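Local coordinates for acetylxylan esterase / glucomannan deacetylase (Cellvibrio japonicus, PDB 2WAA), which removes acetyl groups from acetylated xylan and glucomannan during the breakdown of plant cell wall polysaccharides, at residues 260-274 / 295-308. Residues are numbered along the deposited sequence; the frame is centred on the assembly and turned at random.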
loop_
_atom_site.group_PDB
_atom_site.type_symbol
_atom_site.label_atom_id
_atom_site.label_comp_id
_atom_site.label_asym_id
_atom_site.label_seq_id
_atom_site.Cartn_x
_atom_site.Cartn_y
_atom_site.Cartn_z
ATOM N N LEU A 260 10.412 -2.102 -16.226
ATOM C CA LEU A 260 9.973 -1.905 -17.611
ATOM C C LEU A 260 9.746 -3.278 -18.272
ATOM O O LEU A 260 8.825 -3.464 -19.072
ATOM C CB LEU A 260 11.054 -1.137 -18.393
ATOM C CG LEU A 260 11.151 0.404 -18.136
ATOM C CD1 LEU A 260 12.495 0.974 -18.696
ATOM C CD2 LEU A 260 9.986 1.125 -18.707
ATOM N N ASP A 261 10.637 -4.195 -17.964
ATOM C CA ASP A 261 10.609 -5.549 -18.528
ATOM C C ASP A 261 9.470 -6.364 -17.896
ATOM O O ASP A 261 8.725 -7.039 -18.595
ATOM C CB ASP A 261 11.967 -6.216 -18.284
ATOM C CG ASP A 261 11.964 -7.675 -18.629
ATOM O OD1 ASP A 261 11.281 -8.023 -19.633
ATOM O OD2 ASP A 261 12.621 -8.480 -17.913
ATOM N N ASN A 262 9.300 -6.280 -16.577
ATOM C CA ASN A 262 8.197 -7.019 -15.915
ATOM C C ASN A 262 6.789 -6.555 -16.238
ATOM O O ASN A 262 5.836 -7.333 -16.119
ATOM C CB ASN A 262 8.358 -6.957 -14.381
ATOM C CG ASN A 262 9.529 -7.778 -13.888
ATOM O OD1 ASN A 262 10.177 -8.485 -14.679
ATOM N ND2 ASN A 262 9.820 -7.689 -12.593
ATOM N N HIS A 263 6.649 -5.280 -16.624
ATOM C CA HIS A 263 5.331 -4.632 -16.796
ATOM C C HIS A 263 5.377 -3.886 -18.117
ATOM O O HIS A 263 5.545 -2.634 -18.147
ATOM C CB HIS A 263 5.128 -3.624 -15.662
ATOM C CG HIS A 263 5.342 -4.222 -14.303
ATOM N ND1 HIS A 263 4.507 -5.188 -13.782
ATOM C CD2 HIS A 263 6.302 -4.004 -13.371
ATOM C CE1 HIS A 263 4.936 -5.525 -12.569
ATOM N NE2 HIS A 263 6.030 -4.827 -12.305
ATOM N N PRO A 264 5.296 -4.640 -19.231
ATOM C CA PRO A 264 5.624 -4.070 -20.533
ATOM C C PRO A 264 4.660 -2.982 -20.934
ATOM O O PRO A 264 4.997 -2.150 -21.784
ATOM C CB PRO A 264 5.518 -5.277 -21.501
ATOM C CG PRO A 264 4.699 -6.306 -20.755
ATOM C CD PRO A 264 5.060 -6.103 -19.301
ATOM N N GLN A 265 3.472 -2.995 -20.348
ATOM C CA GLN A 265 2.412 -2.022 -20.635
ATOM C C GLN A 265 2.472 -0.786 -19.712
ATOM O O GLN A 265 1.694 0.168 -19.912
ATOM C CB GLN A 265 1.032 -2.666 -20.390
ATOM C CG GLN A 265 0.666 -2.830 -18.836
ATOM C CD GLN A 265 1.654 -3.794 -18.105
ATOM O OE1 GLN A 265 2.261 -4.651 -18.745
ATOM N NE2 GLN A 265 1.796 -3.652 -16.771
ATOM N N ALA A 266 3.330 -0.794 -18.690
ATOM C CA ALA A 266 3.258 0.292 -17.677
ATOM C C ALA A 266 4.006 1.579 -18.095
ATOM O O ALA A 266 5.017 1.515 -18.780
ATOM C CB ALA A 266 3.817 -0.192 -16.358
ATOM N N THR A 267 3.502 2.717 -17.634
ATOM C CA THR A 267 4.244 3.993 -17.624
ATOM C C THR A 267 4.845 4.130 -16.225
ATOM O O THR A 267 4.175 3.794 -15.220
ATOM C CB THR A 267 3.289 5.142 -17.887
ATOM O OG1 THR A 267 2.680 4.931 -19.174
ATOM C CG2 THR A 267 4.004 6.496 -17.848
ATOM N N ILE A 268 6.101 4.576 -16.145
ATOM C CA ILE A 268 6.771 4.685 -14.840
ATOM C C ILE A 268 7.008 6.152 -14.539
ATOM O O ILE A 268 7.422 6.888 -15.431
ATOM C CB ILE A 268 8.064 3.928 -14.860
ATOM C CG1 ILE A 268 7.737 2.440 -15.226
ATOM C CG2 ILE A 268 8.763 4.034 -13.497
ATOM C CD1 ILE A 268 8.881 1.612 -15.392
ATOM N N VAL A 269 6.684 6.575 -13.312
ATOM C CA VAL A 269 6.879 7.968 -12.884
ATOM C C VAL A 269 7.790 7.963 -11.662
ATOM O O VAL A 269 7.468 7.306 -10.665
ATOM C CB VAL A 269 5.525 8.645 -12.577
ATOM C CG1 VAL A 269 5.742 10.048 -12.047
ATOM C CG2 VAL A 269 4.718 8.736 -13.852
ATOM N N LEU A 270 8.926 8.680 -11.729
ATOM C CA LEU A 270 9.851 8.725 -10.631
ATOM C C LEU A 270 9.659 10.024 -9.885
ATOM O O LEU A 270 9.411 11.068 -10.488
ATOM C CB LEU A 270 11.314 8.650 -11.125
ATOM C CG LEU A 270 11.570 7.506 -12.110
ATOM C CD1 LEU A 270 13.036 7.478 -12.516
ATOM C CD2 LEU A 270 11.196 6.216 -11.432
ATOM N N THR A 271 9.767 9.968 -8.569
ATOM C CA THR A 271 9.650 11.203 -7.789
ATOM C C THR A 271 10.523 11.091 -6.540
ATOM O O THR A 271 10.732 9.985 -6.029
ATOM C CB THR A 271 8.146 11.471 -7.394
ATOM O OG1 THR A 271 8.112 12.655 -6.602
ATOM C CG2 THR A 271 7.637 10.385 -6.528
ATOM N N GLU A 272 11.045 12.216 -6.049
ATOM C CA GLU A 272 11.934 12.180 -4.877
ATOM C C GLU A 272 11.202 12.058 -3.544
ATOM O O GLU A 272 11.807 11.852 -2.523
ATOM C CB GLU A 272 12.839 13.433 -4.856
ATOM C CG GLU A 272 12.132 14.749 -4.535
ATOM C CD GLU A 272 11.536 15.451 -5.747
ATOM O OE1 GLU A 272 11.339 14.829 -6.810
ATOM O OE2 GLU A 272 11.234 16.659 -5.629
ATOM N N GLY A 273 9.898 12.263 -3.552
ATOM C CA GLY A 273 9.146 12.184 -2.312
ATOM C C GLY A 273 9.131 13.502 -1.524
ATOM O O GLY A 273 9.761 14.518 -1.912
ATOM N N ALA A 274 8.419 13.472 -0.411
ATOM C CA ALA A 274 8.121 14.687 0.342
ATOM C C ALA A 274 9.034 15.005 1.511
ATOM O O ALA A 274 8.955 16.116 2.043
ATOM C CB ALA A 274 6.695 14.609 0.883
ATOM N N LEU A 295 18.240 5.639 -19.035
ATOM C CA LEU A 295 17.185 4.714 -19.455
ATOM C C LEU A 295 16.775 4.881 -20.923
ATOM O O LEU A 295 16.526 3.892 -21.615
ATOM C CB LEU A 295 15.931 4.875 -18.593
ATOM C CG LEU A 295 16.072 4.270 -17.195
ATOM C CD1 LEU A 295 14.975 4.815 -16.291
ATOM C CD2 LEU A 295 16.116 2.706 -17.186
ATOM N N HIS A 296 16.698 6.133 -21.370
ATOM C CA HIS A 296 16.282 6.497 -22.718
ATOM C C HIS A 296 14.967 5.829 -23.064
ATOM O O HIS A 296 14.827 5.174 -24.113
ATOM C CB HIS A 296 17.338 6.132 -23.777
ATOM C CG HIS A 296 17.110 6.814 -25.093
ATOM N ND1 HIS A 296 17.539 8.101 -25.347
ATOM C CD2 HIS A 296 16.464 6.406 -26.214
ATOM C CE1 HIS A 296 17.176 8.454 -26.570
ATOM N NE2 HIS A 296 16.532 7.441 -27.122
ATOM N N SER A 297 13.988 5.994 -22.182
ATOM C CA SER A 297 12.730 5.280 -22.336
ATOM C C SER A 297 11.610 6.272 -22.523
ATOM O O SER A 297 11.522 7.228 -21.775
ATOM C CB SER A 297 12.446 4.467 -21.076
ATOM O OG SER A 297 11.162 3.877 -21.155
ATOM N N ASN A 298 10.741 6.046 -23.493
ATOM C CA ASN A 298 9.588 6.900 -23.647
ATOM C C ASN A 298 8.431 6.456 -22.733
ATOM O O ASN A 298 7.294 6.906 -22.904
ATOM C CB ASN A 298 9.104 6.876 -25.104
ATOM C CG ASN A 298 8.775 5.456 -25.615
ATOM O OD1 ASN A 298 8.761 4.453 -24.870
ATOM N ND2 ASN A 298 8.502 5.370 -26.922
ATOM N N ARG A 299 8.729 5.535 -21.817
ATOM C CA ARG A 299 7.766 5.123 -20.799
ATOM C C ARG A 299 8.120 5.606 -19.390
ATOM O O ARG A 299 7.438 5.228 -18.424
ATOM C CB ARG A 299 7.723 3.597 -20.723
ATOM C CG ARG A 299 7.195 2.964 -21.952
ATOM C CD ARG A 299 6.511 1.695 -21.513
ATOM N NE ARG A 299 7.447 0.621 -21.601
ATOM C CZ ARG A 299 7.541 -0.386 -20.758
ATOM N NH1 ARG A 299 6.779 -0.467 -19.665
ATOM N NH2 ARG A 299 8.437 -1.319 -21.026
ATOM N N VAL A 300 9.190 6.377 -19.251
ATOM C CA VAL A 300 9.619 6.792 -17.909
ATOM C C VAL A 300 9.630 8.293 -17.746
ATOM O O VAL A 300 10.273 9.007 -18.546
ATOM C CB VAL A 300 11.059 6.278 -17.562
ATOM C CG1 VAL A 300 11.427 6.658 -16.074
ATOM C CG2 VAL A 300 11.093 4.774 -17.707
ATOM N N PHE A 301 8.923 8.780 -16.726
ATOM C CA PHE A 301 8.704 10.231 -16.571
ATOM C C PHE A 301 9.023 10.650 -15.152
ATOM O O PHE A 301 9.330 9.832 -14.309
ATOM C CB PHE A 301 7.240 10.576 -16.919
ATOM C CG PHE A 301 6.912 10.258 -18.353
ATOM C CD1 PHE A 301 7.264 11.145 -19.342
ATOM C CD2 PHE A 301 6.436 9.012 -18.713
ATOM C CE1 PHE A 301 7.060 10.827 -20.704
ATOM C CE2 PHE A 301 6.202 8.698 -20.029
ATOM C CZ PHE A 301 6.528 9.602 -21.039
ATOM N N TYR A 302 8.940 11.958 -14.922
ATOM C CA TYR A 302 9.237 12.581 -13.644
ATOM C C TYR A 302 8.034 13.404 -13.180
ATOM O O TYR A 302 7.396 14.060 -14.000
ATOM C CB TYR A 302 10.436 13.534 -13.813
ATOM C CG TYR A 302 10.728 14.345 -12.537
ATOM C CD1 TYR A 302 11.134 13.704 -11.381
ATOM C CD2 TYR A 302 10.567 15.730 -12.495
ATOM C CE1 TYR A 302 11.373 14.395 -10.225
ATOM C CE2 TYR A 302 10.806 16.439 -11.301
ATOM C CZ TYR A 302 11.217 15.745 -10.189
ATOM O OH TYR A 302 11.484 16.362 -8.975
ATOM N N ALA A 303 7.734 13.406 -11.882
ATOM C CA ALA A 303 6.762 14.330 -11.318
ATOM C C ALA A 303 7.439 15.118 -10.193
ATOM O O ALA A 303 8.109 14.518 -9.361
ATOM C CB ALA A 303 5.560 13.577 -10.751
ATOM N N SER A 304 7.270 16.429 -10.168
ATOM C CA SER A 304 7.912 17.214 -9.124
ATOM C C SER A 304 7.028 17.243 -7.884
ATOM O O SER A 304 5.802 17.065 -7.937
ATOM C CB SER A 304 8.176 18.662 -9.612
ATOM O OG SER A 304 6.974 19.284 -10.050
ATOM N N SER A 305 7.623 17.563 -6.754
ATOM C CA SER A 305 6.770 17.683 -5.585
ATOM C C SER A 305 7.340 18.636 -4.585
ATOM O O SER A 305 8.517 19.016 -4.691
ATOM C CB SER A 305 6.682 16.349 -4.938
ATOM O OG SER A 305 7.996 15.945 -4.696
ATOM N N SER A 306 6.498 19.006 -3.631
ATOM C CA SER A 306 6.883 19.920 -2.592
ATOM C C SER A 306 7.450 19.104 -1.461
ATOM O O SER A 306 7.038 17.977 -1.240
ATOM C CB SER A 306 5.651 20.670 -2.043
ATOM O OG SER A 306 5.203 21.598 -3.014
ATOM N N HIS A 307 8.299 19.727 -0.677
ATOM C CA HIS A 307 8.638 19.168 0.634
ATOM C C HIS A 307 7.507 19.418 1.618
ATOM O O HIS A 307 6.940 20.514 1.656
ATOM C CB HIS A 307 9.917 19.862 1.131
ATOM C CG HIS A 307 10.186 19.673 2.595
ATOM N ND1 HIS A 307 10.613 18.480 3.123
ATOM C CD2 HIS A 307 10.192 20.564 3.625
ATOM C CE1 HIS A 307 10.829 18.622 4.426
ATOM N NE2 HIS A 307 10.575 19.874 4.755
ATOM N N HIS A 308 7.153 18.404 2.417
ATOM C CA HIS A 308 6.228 18.600 3.535
ATOM C C HIS A 308 6.937 18.262 4.813
ATOM O O HIS A 308 7.562 17.223 4.911
ATOM C CB HIS A 308 4.981 17.739 3.345
ATOM C CG HIS A 308 4.220 18.113 2.118
ATOM N ND1 HIS A 308 3.337 19.178 2.094
ATOM C CD2 HIS A 308 4.273 17.631 0.854
ATOM C CE1 HIS A 308 2.852 19.309 0.874
ATOM N NE2 HIS A 308 3.402 18.388 0.100
HETATM O O HOH W 1 10.899 18.644 -7.479
#
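Ile268, Val269 and Leu270 pair in parallel with Val300, Phe301 and Tyr302, joining the last two strands of the five-stranded parallel sheet of this SGNH (GDSL-type) hydrolase domain; helix 278-295 makes the beta-alpha-beta crossover between them. The backbone ladder runs from Ile268 N to Arg299 O (2.7 Å, nearly straight), through Phe301 N to Ile268 O and Leu270 N to Phe301 O, and ends with Ala303 N on Leu270 O. On the sheet face bearing Ile268 and Leu270, Val300 puts CG1 against Leu270 CD1 (4.0 Å) and CG2 against Leu260 CD2. The other face carries Val269 CG1, packed on Ala303 CB, while Thr267 CG2 meets the edge of the Phe301 ring at CD2 (3.6 Å).

Where the chain turns from helix 245-262 into strand 267-270, the Arg299 guanidinium ties down three carbonyls. NH2 donates to Leu260 O (2.9 Å), which lies in the guanidinium plane although the donor stands above the carbonyl plane; NH1 takes a lone pair of Ala266 O (2.8 Å) and reaches His263 O at a bent 135°. Leu260 CD2 sits over the centre of one guanidinium face and Pro264 O over the other. His263 O also accepts from Ala266 N, closing the type I turn.

Beyond the strands, Glu272 folds back through a bent chi2 (-87°), laying its carboxylate nearly coplanar with the Tyr302 ring. Tyr302 OH donates to Glu272 OE1 (2.7 Å) from the syn side, somewhat out of the carboxylate plane; a water bridges Glu272 OE2 and that hydroxyl, and Lys281 forms a salt bridge with OE2. Farther along, where the Ala274 side chain lies about 9 Å from that of His316, an inferred charge-relay residue, Ala274 O accepts His308 N in its carbonyl plane (2.9 Å) and a weak bond from His307 ND1.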